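Local coordinates for protein thiamin pyrophosphokinase (Geobacillus thermodenitrificans, PDB 3K94) that probably catalyses the transfer of a pyrophosphate group from ATP to thiamine, yielding thiamine diphosphate, the cofactor form of vitamin B1, at residues V45-D50 with L69-A74; M1-V6 with D86-Q91; G33-L38 with V60-A65; V28-G33 with T79-A84; F99-G104 with I124-R129. One frame throughout, in Å; residues are numbered along the deposited sequence.

Contact 1: residues V45-D50 with L69-A74; sequences VRAFGD and LDVWPA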
# COMPACT_ATOMS: atom_id res chain seq x y z
N VAL B 45 4.96 10.10 -25.11
CA VAL B 45 5.52 11.36 -25.55
C VAL B 45 6.90 11.48 -24.94
O VAL B 45 7.74 12.28 -25.37
CB VAL B 45 4.63 12.53 -25.14
CG1 VAL B 45 3.25 12.39 -25.80
CG2 VAL B 45 4.51 12.57 -23.63
N ARG B 46 7.15 10.62 -23.96
CA ARG B 46 8.38 10.66 -23.19
C ARG B 46 8.51 9.35 -22.41
O ARG B 46 7.51 8.76 -22.04
CB ARG B 46 8.31 11.85 -22.24
CG ARG B 46 9.60 12.17 -21.56
CD ARG B 46 9.58 13.60 -21.06
NE ARG B 46 9.73 14.55 -22.15
CZ ARG B 46 10.70 15.47 -22.21
NH1 ARG B 46 11.60 15.56 -21.24
NH2 ARG B 46 10.76 16.30 -23.24
N ALA B 47 9.74 8.88 -22.20
CA ALA B 47 9.99 7.74 -21.33
C ALA B 47 11.14 8.02 -20.36
O ALA B 47 12.03 8.81 -20.65
CB ALA B 47 10.28 6.48 -22.14
N PHE B 48 11.10 7.37 -19.21
CA PHE B 48 12.10 7.59 -18.16
C PHE B 48 12.57 6.25 -17.62
O PHE B 48 11.76 5.40 -17.28
CB PHE B 48 11.49 8.37 -17.01
CG PHE B 48 11.05 9.75 -17.37
CD1 PHE B 48 9.79 9.97 -17.90
CD2 PHE B 48 11.88 10.83 -17.14
CE1 PHE B 48 9.38 11.25 -18.21
CE2 PHE B 48 11.47 12.11 -17.44
CZ PHE B 48 10.21 12.32 -17.99
N GLY B 49 13.88 6.09 -17.52
CA GLY B 49 14.46 4.84 -17.06
C GLY B 49 15.61 4.39 -17.95
O GLY B 49 15.91 5.03 -18.97
N ASP B 50 16.26 3.31 -17.54
CA ASP B 50 17.33 2.69 -18.30
C ASP B 50 16.78 1.51 -19.06
O ASP B 50 15.80 0.90 -18.65
CB ASP B 50 18.45 2.20 -17.37
CG ASP B 50 19.27 3.34 -16.80
OD1 ASP B 50 19.31 4.43 -17.40
OD2 ASP B 50 19.88 3.12 -15.73
N LEU B 69 12.33 7.61 -30.10
CA LEU B 69 11.72 7.83 -28.79
C LEU B 69 12.62 8.74 -27.95
O LEU B 69 13.83 8.59 -27.96
CB LEU B 69 11.48 6.51 -28.07
CG LEU B 69 10.25 6.38 -27.17
CD1 LEU B 69 10.46 5.26 -26.17
CD2 LEU B 69 9.94 7.67 -26.44
N ASP B 70 12.03 9.69 -27.23
CA ASP B 70 12.79 10.51 -26.30
C ASP B 70 12.84 9.82 -24.94
O ASP B 70 11.87 9.84 -24.18
CB ASP B 70 12.14 11.90 -26.17
CG ASP B 70 12.97 12.84 -25.31
OD1 ASP B 70 14.19 12.63 -25.21
OD2 ASP B 70 12.40 13.79 -24.72
N VAL B 71 13.97 9.18 -24.63
CA VAL B 71 14.13 8.50 -23.36
C VAL B 71 15.03 9.30 -22.43
O VAL B 71 16.07 9.82 -22.85
CB VAL B 71 14.73 7.09 -23.53
CG1 VAL B 71 14.85 6.42 -22.18
CG2 VAL B 71 13.87 6.26 -24.46
N TRP B 72 14.64 9.40 -21.17
CA TRP B 72 15.45 10.08 -20.17
C TRP B 72 16.01 9.07 -19.18
O TRP B 72 15.27 8.27 -18.60
CB TRP B 72 14.66 11.18 -19.47
CG TRP B 72 14.36 12.29 -20.42
CD1 TRP B 72 13.37 12.31 -21.36
CD2 TRP B 72 15.08 13.52 -20.55
NE1 TRP B 72 13.42 13.49 -22.07
CE2 TRP B 72 14.46 14.25 -21.59
CE3 TRP B 72 16.18 14.07 -19.89
CZ2 TRP B 72 14.91 15.51 -21.98
CZ3 TRP B 72 16.62 15.32 -20.27
CH2 TRP B 72 15.99 16.03 -21.31
N PRO B 73 17.34 9.08 -19.01
CA PRO B 73 18.03 8.03 -18.26
C PRO B 73 17.72 8.10 -16.78
O PRO B 73 17.36 9.16 -16.27
CB PRO B 73 19.50 8.34 -18.52
CG PRO B 73 19.53 9.81 -18.74
CD PRO B 73 18.26 10.12 -19.48
N ALA B 74 17.84 6.96 -16.09
CA ALA B 74 17.69 6.92 -14.65
C ALA B 74 18.70 7.86 -14.00
O ALA B 74 19.82 8.03 -14.50
CB ALA B 74 17.86 5.50 -14.14
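Ala47 pairs with Val71 and Phe48 with Trp72 in two parallel bridges, tied by Ala47 N to Asp70 O, Trp72 N to Ala47 O (2.7 Å) and Gly49 N to Trp72 O. On one face, Phe48 CD2 rests on Trp72 CB at 3.6 Å; the two side chains point the same way, their rings near parallel but slid so far apart that they barely overlap. On the other face, Ala47 CB meets Leu69 CD1 and Val71 CG2. Strands 46-48 and 71-72 are joined through helix 56-65 as a beta-alpha-beta unit of the catalytic domain, and 71-72 is the outermost strand of the sheet at this end. Arg46, bent at its third torsion (-74°, which places NE), lays its guanidinium beside the Trp72 indole, the planes 16° apart. Asp70 OD2 sits over one guanidinium face, 3.3 Å from Arg46 NH2, a salt bridge of charge alone with no N-H aimed at the oxygen. The same Asp70 OD2 accepts from Trp72 NE1 at 2.9 Å. An alanine at Arg46 would probably leave Asp70 without its nearby positive charge and uncover part of the indole. Farther on, Ala74 N donates to Asp50 OD1 at 3.2 Å, reaching it from above the carboxylate plane.

Contact 2: residues M1-V6 with D86-Q91; sequences MIIHIV and DWAVEQ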
# COMPACT_ATOMS: atom_id res chain seq x y z
N MSE B 1 -5.45 19.10 -20.95
CA MSE B 1 -4.45 18.04 -21.11
C MSE B 1 -4.34 17.14 -19.88
O MSE B 1 -4.33 17.62 -18.74
CB MSE B 1 -3.06 18.61 -21.41
CG MSE B 1 -1.97 17.53 -21.32
SE MSE B 1 -0.14 18.19 -21.26
CE MSE B 1 -0.09 18.99 -23.05
N ILE B 2 -4.23 15.85 -20.13
CA ILE B 2 -4.12 14.87 -19.06
C ILE B 2 -2.88 14.01 -19.26
O ILE B 2 -2.63 13.51 -20.36
CB ILE B 2 -5.36 13.99 -19.03
CG1 ILE B 2 -6.53 14.78 -18.45
CG2 ILE B 2 -5.09 12.71 -18.24
CD1 ILE B 2 -7.78 13.97 -18.29
N ILE B 3 -2.09 13.86 -18.21
CA ILE B 3 -0.87 13.05 -18.33
C ILE B 3 -1.00 11.70 -17.62
O ILE B 3 -1.21 11.64 -16.42
CB ILE B 3 0.37 13.80 -17.82
CG1 ILE B 3 0.62 15.02 -18.70
CG2 ILE B 3 1.58 12.88 -17.81
CD1 ILE B 3 1.74 15.90 -18.21
N HIS B 4 -0.86 10.63 -18.39
CA HIS B 4 -0.92 9.27 -17.85
C HIS B 4 0.45 8.61 -17.89
O HIS B 4 0.98 8.31 -18.96
CB HIS B 4 -1.93 8.46 -18.65
CG HIS B 4 -3.35 8.80 -18.33
ND1 HIS B 4 -4.42 8.29 -19.03
CD2 HIS B 4 -3.87 9.60 -17.37
CE1 HIS B 4 -5.54 8.75 -18.50
NE2 HIS B 4 -5.24 9.55 -17.50
N ILE B 5 1.01 8.39 -16.70
CA ILE B 5 2.32 7.77 -16.57
C ILE B 5 2.17 6.29 -16.24
O ILE B 5 1.47 5.93 -15.30
CB ILE B 5 3.15 8.46 -15.47
CG1 ILE B 5 3.24 9.97 -15.75
CG2 ILE B 5 4.51 7.82 -15.37
CD1 ILE B 5 3.96 10.78 -14.69
N VAL B 6 2.82 5.44 -17.01
CA VAL B 6 2.73 4.00 -16.81
C VAL B 6 4.10 3.46 -16.41
O VAL B 6 5.04 3.46 -17.21
CB VAL B 6 2.22 3.29 -18.08
CG1 VAL B 6 2.09 1.80 -17.83
CG2 VAL B 6 0.89 3.89 -18.51
N ASP B 86 8.23 14.50 -11.52
CA ASP B 86 8.87 15.81 -11.42
C ASP B 86 8.69 16.60 -12.73
O ASP B 86 8.44 17.81 -12.72
CB ASP B 86 10.36 15.64 -11.11
CG ASP B 86 10.64 15.23 -9.67
OD1 ASP B 86 9.73 15.33 -8.81
OD2 ASP B 86 11.78 14.80 -9.40
N TRP B 87 8.80 15.91 -13.85
CA TRP B 87 8.62 16.54 -15.15
C TRP B 87 7.14 16.83 -15.39
O TRP B 87 6.76 17.97 -15.68
CB TRP B 87 9.22 15.67 -16.28
CG TRP B 87 8.84 16.13 -17.66
CD1 TRP B 87 9.45 17.12 -18.40
CD2 TRP B 87 7.76 15.64 -18.47
NE1 TRP B 87 8.80 17.27 -19.61
CE2 TRP B 87 7.77 16.38 -19.68
CE3 TRP B 87 6.78 14.66 -18.29
CZ2 TRP B 87 6.84 16.16 -20.70
CZ3 TRP B 87 5.86 14.44 -19.32
CH2 TRP B 87 5.90 15.19 -20.50
N ALA B 88 6.32 15.81 -15.25
CA ALA B 88 4.87 15.94 -15.43
C ALA B 88 4.26 17.15 -14.72
O ALA B 88 3.44 17.86 -15.30
CB ALA B 88 4.16 14.66 -14.97
N VAL B 89 4.64 17.38 -13.46
CA VAL B 89 4.03 18.49 -12.72
C VAL B 89 4.40 19.88 -13.25
O VAL B 89 3.89 20.88 -12.75
CB VAL B 89 4.35 18.45 -11.21
CG1 VAL B 89 3.88 17.14 -10.60
CG2 VAL B 89 5.84 18.67 -10.97
N GLU B 90 5.28 19.94 -14.24
CA GLU B 90 5.64 21.21 -14.87
C GLU B 90 4.84 21.50 -16.14
O GLU B 90 4.97 22.57 -16.72
CB GLU B 90 7.13 21.24 -15.23
CG GLU B 90 8.05 21.24 -14.04
CD GLU B 90 9.51 21.28 -14.45
OE1 GLU B 90 10.35 21.62 -13.60
OE2 GLU B 90 9.81 20.98 -15.63
N GLN B 91 4.02 20.54 -16.57
CA GLN B 91 3.35 20.64 -17.86
C GLN B 91 1.98 21.30 -17.83
O GLN B 91 1.32 21.43 -18.87
CB GLN B 91 3.26 19.26 -18.51
CG GLN B 91 4.61 18.55 -18.58
CD GLN B 91 5.69 19.43 -19.18
OE1 GLN B 91 5.46 20.12 -20.18
NE2 GLN B 91 6.87 19.42 -18.58
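Ile3 and Ile5 reach from the start of the chain to the end of helix 80-88. Ile3 CD1 makes the shortest approach, 3.7 Å from Gln91 CB, with Gln91 CG and Ala88 O close by. Ile3 CG2 faces Ala88 CB at 4.2 Å. The same methyl of Ala88 is met by Ile5 CD1 at 3.9 Å, which places it against both isoleucines. Both have CG1 anti to the carbonyl carbon (chi1 -64° for Ile3), with CD1 extended beyond. Selenomethionine Met1 adds a looser touch, its SE lying 4.3 Å from Gln91 O.

In the next shell, a type I turn from Ala88 to Gln91 carries Gln91 back toward Ile3. Trp87 O is gripped from opposite faces of its plane, by Glu90 N at 2.9 Å and by Gln91 NE2 at 3.2 Å. The second bond folds the glutamine chain, bent at chi2, back over the helix end and brings NE2 over one face of the Trp87 ring, near its rim. Val28 of strand 28-30 touches Ile3, Ile5 and Trp87, while Leu98 of strand 97-99 touches Ile5; the helix end thus lies over strand 4-6, between these two in the parallel sheet of the alpha/beta catalytic domain.

Contact 3: residues G33-L38 with V60-A65; sequences GTMTLL and VKLQQA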
# COMPACT_ATOMS: atom_id res chain seq x y z
N GLY B 33 7.16 -0.04 -18.04
CA GLY B 33 5.86 0.51 -18.38
C GLY B 33 5.77 0.93 -19.84
O GLY B 33 4.70 0.96 -20.43
N THR B 34 6.91 1.27 -20.44
CA THR B 34 6.94 1.67 -21.84
C THR B 34 6.50 0.55 -22.78
O THR B 34 5.85 0.81 -23.79
CB THR B 34 8.35 2.18 -22.25
OG1 THR B 34 8.61 3.43 -21.59
CG2 THR B 34 8.44 2.39 -23.76
N MSE B 35 6.87 -0.69 -22.45
CA MSE B 35 6.45 -1.85 -23.24
C MSE B 35 4.92 -2.02 -23.22
O MSE B 35 4.32 -2.39 -24.24
CB MSE B 35 7.12 -3.14 -22.73
CG MSE B 35 8.61 -3.15 -22.76
SE MSE B 35 9.27 -2.48 -24.49
CE MSE B 35 8.42 -3.80 -25.69
N THR B 36 4.30 -1.75 -22.08
CA THR B 36 2.83 -1.81 -21.98
C THR B 36 2.19 -0.82 -22.96
O THR B 36 1.23 -1.17 -23.66
CB THR B 36 2.35 -1.50 -20.55
OG1 THR B 36 2.93 -2.45 -19.64
CG2 THR B 36 0.82 -1.58 -20.45
N LEU B 37 2.73 0.39 -23.01
CA LEU B 37 2.28 1.39 -23.98
C LEU B 37 2.43 0.89 -25.42
O LEU B 37 1.50 1.01 -26.22
CB LEU B 37 3.04 2.71 -23.80
CG LEU B 37 2.88 3.37 -22.43
CD1 LEU B 37 3.80 4.58 -22.28
CD2 LEU B 37 1.43 3.76 -22.18
N LEU B 38 3.59 0.33 -25.76
CA LEU B 38 3.84 -0.15 -27.12
C LEU B 38 2.78 -1.20 -27.47
O LEU B 38 2.27 -1.23 -28.58
CB LEU B 38 5.23 -0.78 -27.23
CG LEU B 38 5.92 -0.95 -28.59
CD1 LEU B 38 6.74 -2.23 -28.62
CD2 LEU B 38 4.96 -0.92 -29.77
N VAL B 60 14.71 -4.37 -28.46
CA VAL B 60 14.63 -4.49 -29.91
C VAL B 60 13.23 -4.11 -30.45
O VAL B 60 13.12 -3.38 -31.43
CB VAL B 60 15.04 -5.90 -30.41
CG1 VAL B 60 14.85 -6.00 -31.92
CG2 VAL B 60 16.49 -6.21 -30.05
N LYS B 61 12.17 -4.57 -29.79
CA LYS B 61 10.82 -4.24 -30.24
C LYS B 61 10.51 -2.76 -30.07
O LYS B 61 9.89 -2.12 -30.93
CB LYS B 61 9.78 -5.07 -29.48
CG LYS B 61 9.62 -6.49 -29.97
CD LYS B 61 8.28 -7.06 -29.53
CE LYS B 61 7.12 -6.25 -30.11
NZ LYS B 61 5.78 -6.78 -29.72
N LEU B 62 10.97 -2.19 -28.97
CA LEU B 62 10.77 -0.78 -28.68
C LEU B 62 11.47 0.13 -29.69
O LEU B 62 10.84 1.04 -30.26
CB LEU B 62 11.28 -0.47 -27.28
CG LEU B 62 10.81 0.76 -26.51
CD1 LEU B 62 12.01 1.54 -25.97
CD2 LEU B 62 9.90 1.65 -27.34
N GLN B 63 12.77 -0.08 -29.92
CA GLN B 63 13.46 0.85 -30.81
C GLN B 63 13.00 0.65 -32.24
O GLN B 63 13.01 1.59 -33.03
CB GLN B 63 14.99 0.81 -30.65
CG GLN B 63 15.75 -0.07 -31.60
CD GLN B 63 15.77 0.41 -33.04
OE1 GLN B 63 16.14 1.56 -33.36
NE2 GLN B 63 15.38 -0.48 -33.93
N GLN B 64 12.59 -0.56 -32.57
CA GLN B 64 12.00 -0.83 -33.88
C GLN B 64 10.74 0.03 -34.10
O GLN B 64 10.60 0.74 -35.10
CB GLN B 64 11.68 -2.32 -34.00
CG GLN B 64 10.49 -2.64 -34.86
CD GLN B 64 10.77 -2.39 -36.31
OE1 GLN B 64 9.85 -2.19 -37.11
NE2 GLN B 64 12.05 -2.40 -36.67
N ALA B 65 9.82 -0.04 -33.13
CA ALA B 65 8.58 0.72 -33.16
C ALA B 65 8.81 2.24 -33.10
O ALA B 65 8.23 2.97 -33.88
CB ALA B 65 7.65 0.28 -32.02
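Leu38 carries the contact with Lys61 and Ala65 of the facing helix. Its CB points toward that helix, and CG, anti to the backbone N (chi1 -160°), comes 4.0 Å from Ala65 CB. From there the two methyls part. CD2 presses on Ala65 CB at 3.7 Å, while CD1 reaches the backbone one turn earlier, lying 3.9 Å from Lys61 O and also near Lys61 CB and Leu62 N. An alanine at Leu38 would probably open a gap beside Ala65 CB and take away the apolar cover from the backbone at Lys61.

Nearer the start of helix 33-40, Leu62 is the side chain met. Its CB lies 4.0 Å from SE of selenomethionine Met35, whose chain is bent at both chi2 and chi3, and Met35 CE continues to Lys61 CB at 4.2 Å. Leu62 CD2 meets Thr34 CG2 at 3.9 Å, the two side chains crossing at about a right angle. The Thr34 methyl is anti to the backbone N, a torsion that turns CG2 to Leu62. The packing is mainly apolar, between helix segments whose axes approach to 10.5 Å and cross at 54°.

Helix 33-40 follows strand 28-30 and helix 56-65 follows strand 46-48, so these are consecutive crossover helices. They lie against the sheet face that bears Ala47: Thr34 touches Ala47, and Thr34 and Leu62 both touch Leu69, beside strand 71-72.

Contact 4: residues V28-G33 with T79-A84; sequences VGVDRG and TDMEIA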
# COMPACT_ATOMS: atom_id res chain seq x y z
N VAL B 28 3.05 8.60 -20.90
CA VAL B 28 4.46 8.63 -20.53
C VAL B 28 4.85 7.26 -20.01
O VAL B 28 4.13 6.68 -19.17
CB VAL B 28 4.72 9.61 -19.39
CG1 VAL B 28 6.16 9.55 -18.95
CG2 VAL B 28 4.31 11.03 -19.77
N GLY B 29 5.97 6.73 -20.48
CA GLY B 29 6.47 5.45 -20.00
C GLY B 29 7.51 5.57 -18.89
O GLY B 29 8.32 6.49 -18.87
N VAL B 30 7.49 4.64 -17.95
CA VAL B 30 8.49 4.58 -16.89
C VAL B 30 8.94 3.14 -16.79
O VAL B 30 8.12 2.24 -16.65
CB VAL B 30 7.93 5.06 -15.53
CG1 VAL B 30 8.82 4.57 -14.36
CG2 VAL B 30 7.79 6.58 -15.51
N ASP B 31 10.25 2.92 -16.91
CA ASP B 31 10.79 1.56 -16.86
C ASP B 31 10.11 0.69 -17.90
O ASP B 31 9.91 1.11 -19.03
CB ASP B 31 10.61 0.96 -15.48
CG ASP B 31 11.62 1.50 -14.50
OD1 ASP B 31 12.62 2.05 -14.99
OD2 ASP B 31 11.41 1.37 -13.27
N ARG B 32 9.74 -0.53 -17.51
CA ARG B 32 9.11 -1.44 -18.47
C ARG B 32 7.65 -1.06 -18.74
O ARG B 32 6.99 -1.67 -19.58
CB ARG B 32 9.23 -2.89 -18.00
CG ARG B 32 8.45 -3.19 -16.74
CD ARG B 32 8.40 -4.69 -16.50
NE ARG B 32 7.45 -5.02 -15.44
CZ ARG B 32 6.82 -6.19 -15.37
NH1 ARG B 32 7.04 -7.12 -16.30
NH2 ARG B 32 5.97 -6.42 -14.37
N GLY B 33 7.16 -0.04 -18.04
CA GLY B 33 5.86 0.51 -18.38
C GLY B 33 5.77 0.93 -19.84
O GLY B 33 4.70 0.96 -20.43
N THR B 79 13.92 7.62 -8.08
CA THR B 79 13.31 6.55 -8.86
C THR B 79 12.88 7.11 -10.21
O THR B 79 12.78 8.32 -10.39
CB THR B 79 12.08 5.94 -8.15
OG1 THR B 79 11.06 6.93 -8.04
CG2 THR B 79 12.45 5.44 -6.76
N ASP B 80 12.63 6.22 -11.16
CA ASP B 80 12.20 6.62 -12.48
C ASP B 80 10.81 7.26 -12.46
O ASP B 80 10.52 8.15 -13.26
CB ASP B 80 12.25 5.42 -13.43
CG ASP B 80 13.65 4.87 -13.56
OD1 ASP B 80 14.61 5.66 -13.43
OD2 ASP B 80 13.81 3.65 -13.79
N MSE B 81 9.95 6.79 -11.56
CA MSE B 81 8.63 7.37 -11.42
C MSE B 81 8.74 8.81 -10.93
O MSE B 81 8.01 9.70 -11.36
CB MSE B 81 7.80 6.55 -10.43
CG MSE B 81 6.39 7.05 -10.25
SE MSE B 81 5.34 6.78 -11.87
CE MSE B 81 5.16 4.84 -11.89
N GLU B 82 9.68 9.03 -10.01
CA GLU B 82 9.90 10.35 -9.44
C GLU B 82 10.34 11.35 -10.50
O GLU B 82 9.76 12.42 -10.63
CB GLU B 82 10.94 10.30 -8.32
CG GLU B 82 11.36 11.67 -7.85
CD GLU B 82 12.18 11.64 -6.58
OE1 GLU B 82 12.83 10.61 -6.31
OE2 GLU B 82 12.18 12.65 -5.85
N ILE B 83 11.36 10.99 -11.28
CA ILE B 83 11.79 11.92 -12.32
C ILE B 83 10.68 12.16 -13.32
O ILE B 83 10.47 13.30 -13.76
CB ILE B 83 13.13 11.53 -13.01
CG1 ILE B 83 13.08 10.13 -13.62
CG2 ILE B 83 14.29 11.62 -12.02
CD1 ILE B 83 14.43 9.66 -14.14
N ALA B 84 9.93 11.10 -13.65
CA ALA B 84 8.78 11.26 -14.55
C ALA B 84 7.76 12.24 -13.96
O ALA B 84 7.30 13.16 -14.63
CB ALA B 84 8.13 9.91 -14.87
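Val30, whose side chain packs on Asp80 and Ala84, has its carbonyl oxygen held by Gly33 N at 2.8 Å, the bond that closes a type II' turn from Val30 to Gly33. The turn is sharp: Asp31 takes a positive phi of 55°, and a side-chain carbon at Gly33 would clash with Val30 O. Val30 meets the helix with both branches. CG1, anti to the backbone N, lies 3.7 Å from Asp80 CB and just as near Met81 N. CG2 goes to Ala84 CB at 3.4 Å, tighter than an ordinary carbon contact, and also touches SE of selenomethionine Met81 at 4.4 Å.

Strand 28-30 and helix 80-84 run nearly antiparallel, at 154°, with their axes 8.7 Å apart. Thr79 is the N-cap of the helix, its OG1 accepting from Glu82 N at 3.2 Å. At this end the Asp31 and Asp80 side chains cross at about a right angle; their oxygens are modelled too close together for the detail to be trusted. Glu82, on the outer side of the helix, packs on Leu184 of the second subunit.

The type II' turn, with its positive phi at Asp31 and glycine at Gly33, links strand 28-30 to helix 33-40. It lies at the carboxyl end of parallel strands, where Rossmann-like folds commonly bind their ligands.

Contact 5: residues F99-G104 with I124-R129; sequences FGATGG and IEIVDR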
# COMPACT_ATOMS: atom_id res chain seq x y z
N PHE B 99 0.00 4.79 -13.25
CA PHE B 99 -0.38 3.40 -13.41
C PHE B 99 0.87 2.55 -13.20
O PHE B 99 1.98 3.06 -13.31
CB PHE B 99 -0.92 3.15 -14.82
CG PHE B 99 -2.13 3.98 -15.16
CD1 PHE B 99 -1.99 5.22 -15.75
CD2 PHE B 99 -3.41 3.52 -14.88
CE1 PHE B 99 -3.10 5.98 -16.08
CE2 PHE B 99 -4.52 4.28 -15.19
CZ PHE B 99 -4.36 5.52 -15.80
N GLY B 100 0.69 1.27 -12.91
CA GLY B 100 1.83 0.41 -12.65
C GLY B 100 2.66 0.88 -11.46
O GLY B 100 3.86 0.62 -11.39
N ALA B 101 2.03 1.57 -10.53
CA ALA B 101 2.75 2.09 -9.38
C ALA B 101 2.43 1.32 -8.08
O ALA B 101 2.87 1.72 -7.00
CB ALA B 101 2.47 3.59 -9.21
N THR B 102 1.68 0.22 -8.19
CA THR B 102 1.32 -0.58 -7.04
C THR B 102 1.77 -2.03 -7.20
O THR B 102 2.13 -2.47 -8.30
CB THR B 102 -0.22 -0.59 -6.78
OG1 THR B 102 -0.89 -1.25 -7.86
CG2 THR B 102 -0.77 0.81 -6.59
N GLY B 103 1.72 -2.78 -6.10
CA GLY B 103 2.05 -4.19 -6.14
C GLY B 103 3.53 -4.51 -5.97
O GLY B 103 4.38 -3.62 -6.09
N GLY B 104 3.84 -5.77 -5.69
CA GLY B 104 5.22 -6.21 -5.58
C GLY B 104 5.88 -5.72 -4.31
O GLY B 104 5.37 -5.92 -3.22
N ILE B 124 -3.03 14.56 -8.64
CA ILE B 124 -2.34 13.34 -9.06
C ILE B 124 -3.11 12.17 -8.48
O ILE B 124 -3.53 12.23 -7.34
CB ILE B 124 -0.86 13.33 -8.60
CG1 ILE B 124 -0.15 14.63 -9.02
CG2 ILE B 124 -0.11 12.12 -9.16
CD1 ILE B 124 1.03 14.97 -8.16
N GLU B 125 -3.36 11.14 -9.29
CA GLU B 125 -4.00 9.92 -8.79
C GLU B 125 -3.05 8.74 -8.97
O GLU B 125 -2.37 8.63 -9.97
CB GLU B 125 -5.27 9.58 -9.57
CG GLU B 125 -6.32 10.68 -9.68
CD GLU B 125 -7.60 10.18 -10.34
OE1 GLU B 125 -7.52 9.30 -11.22
OE2 GLU B 125 -8.70 10.65 -9.96
N ILE B 126 -3.00 7.85 -8.00
CA ILE B 126 -2.46 6.53 -8.26
C ILE B 126 -3.63 5.61 -8.61
O ILE B 126 -4.64 5.55 -7.89
CB ILE B 126 -1.70 5.98 -7.03
CG1 ILE B 126 -0.39 6.75 -6.85
CG2 ILE B 126 -1.45 4.48 -7.19
CD1 ILE B 126 0.38 6.38 -5.57
N VAL B 127 -3.52 4.89 -9.72
CA VAL B 127 -4.61 4.06 -10.19
C VAL B 127 -4.17 2.64 -10.51
O VAL B 127 -3.16 2.44 -11.19
CB VAL B 127 -5.20 4.63 -11.49
CG1 VAL B 127 -6.36 3.75 -11.98
CG2 VAL B 127 -5.59 6.09 -11.30
N ASP B 128 -4.91 1.66 -10.02
CA ASP B 128 -4.73 0.28 -10.48
C ASP B 128 -6.09 -0.38 -10.74
O ASP B 128 -7.12 0.28 -10.66
CB ASP B 128 -3.75 -0.53 -9.59
CG ASP B 128 -4.36 -1.00 -8.25
OD1 ASP B 128 -5.58 -0.86 -8.04
OD2 ASP B 128 -3.59 -1.53 -7.42
N ARG B 129 -6.10 -1.66 -11.08
CA ARG B 129 -7.37 -2.29 -11.45
C ARG B 129 -8.46 -2.17 -10.38
O ARG B 129 -9.63 -2.39 -10.69
CB ARG B 129 -7.18 -3.76 -11.79
CG ARG B 129 -6.58 -4.57 -10.66
CD ARG B 129 -6.38 -6.02 -11.06
NE ARG B 129 -5.84 -6.79 -9.95
CZ ARG B 129 -5.70 -8.11 -9.97
NH1 ARG B 129 -6.07 -8.78 -11.05
NH2 ARG B 129 -5.21 -8.75 -8.93
O HOH W 1 -1.84 0.30 -12.40
O HOH W 2 -0.58 2.70 -10.11
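Phe99 and Val127 make the main apolar contact, lying side by side and pointing the same way, with Phe99 CE2 at 3.7 Å from Val127 CG1. A second apolar patch forms around Ile126 CG2, which meets Thr102 CG2 at 3.8 Å and, more loosely, Ala101 CB at 4.5 Å.

The direct polar link is one hydrogen bond: Thr102 OG1 donates at 2.7 Å to Asp128 OD2, which accepts through its anti lone pair, on the side away from the other carboxylate oxygen. The two side chains cross at about a right angle. Thr102 OG1 (chi1 66°) and Asp128 CG each sit between their own backbone N and carbonyl carbon, which brings hydroxyl and carboxylate together. Asp128 OD1 is bound in turn by Gln130 N and Asn131 ND2, so both oxygens have partners.

Two waters carry the rest. One accepts from Gly100 N and donates to Val127 O, each at 2.8 Å; the other joins Ala101 N to the same carbonyl, which is thus gripped twice.

Leu106 of the second subunit packs on Thr102 and Asp128, so the dimer interface adjoins this contact. Strands 97-99 and 125-128 pair directly earlier, through Glu125 with Ile96 and Leu98, but as the chain turns off at Gly100 the waters take over from backbone bonds. The loop is therefore probably held in place by shared water and by an aspartate whose rotation is fixed from both its oxygens.

Contacts 2, 4 and 5 are buried, whereas contacts 1 and 3 lie toward the outer end of the sheet and are partly exposed. Contacts 2 and 4 both lean on helix 80-88, the first on its end and the second on its start, and touch through Ile5 with Val30 and Met81. Backbone bonds between neighbouring strands 46-48 and 28-30 link contacts 1 and 4; contact 3 packs helices on the sheet face opposite helix 80-88 and shares Gly33 with contact 4. Chemistry follows place: contacts 2 and 3 are mainly apolar, contact 4 sets valine packing beside two close carboxylates, contact 1 joins strand bonds to a salt bridge, and contact 5, nearest the chain's centre, adds water and a hydroxyl to its apolar packing.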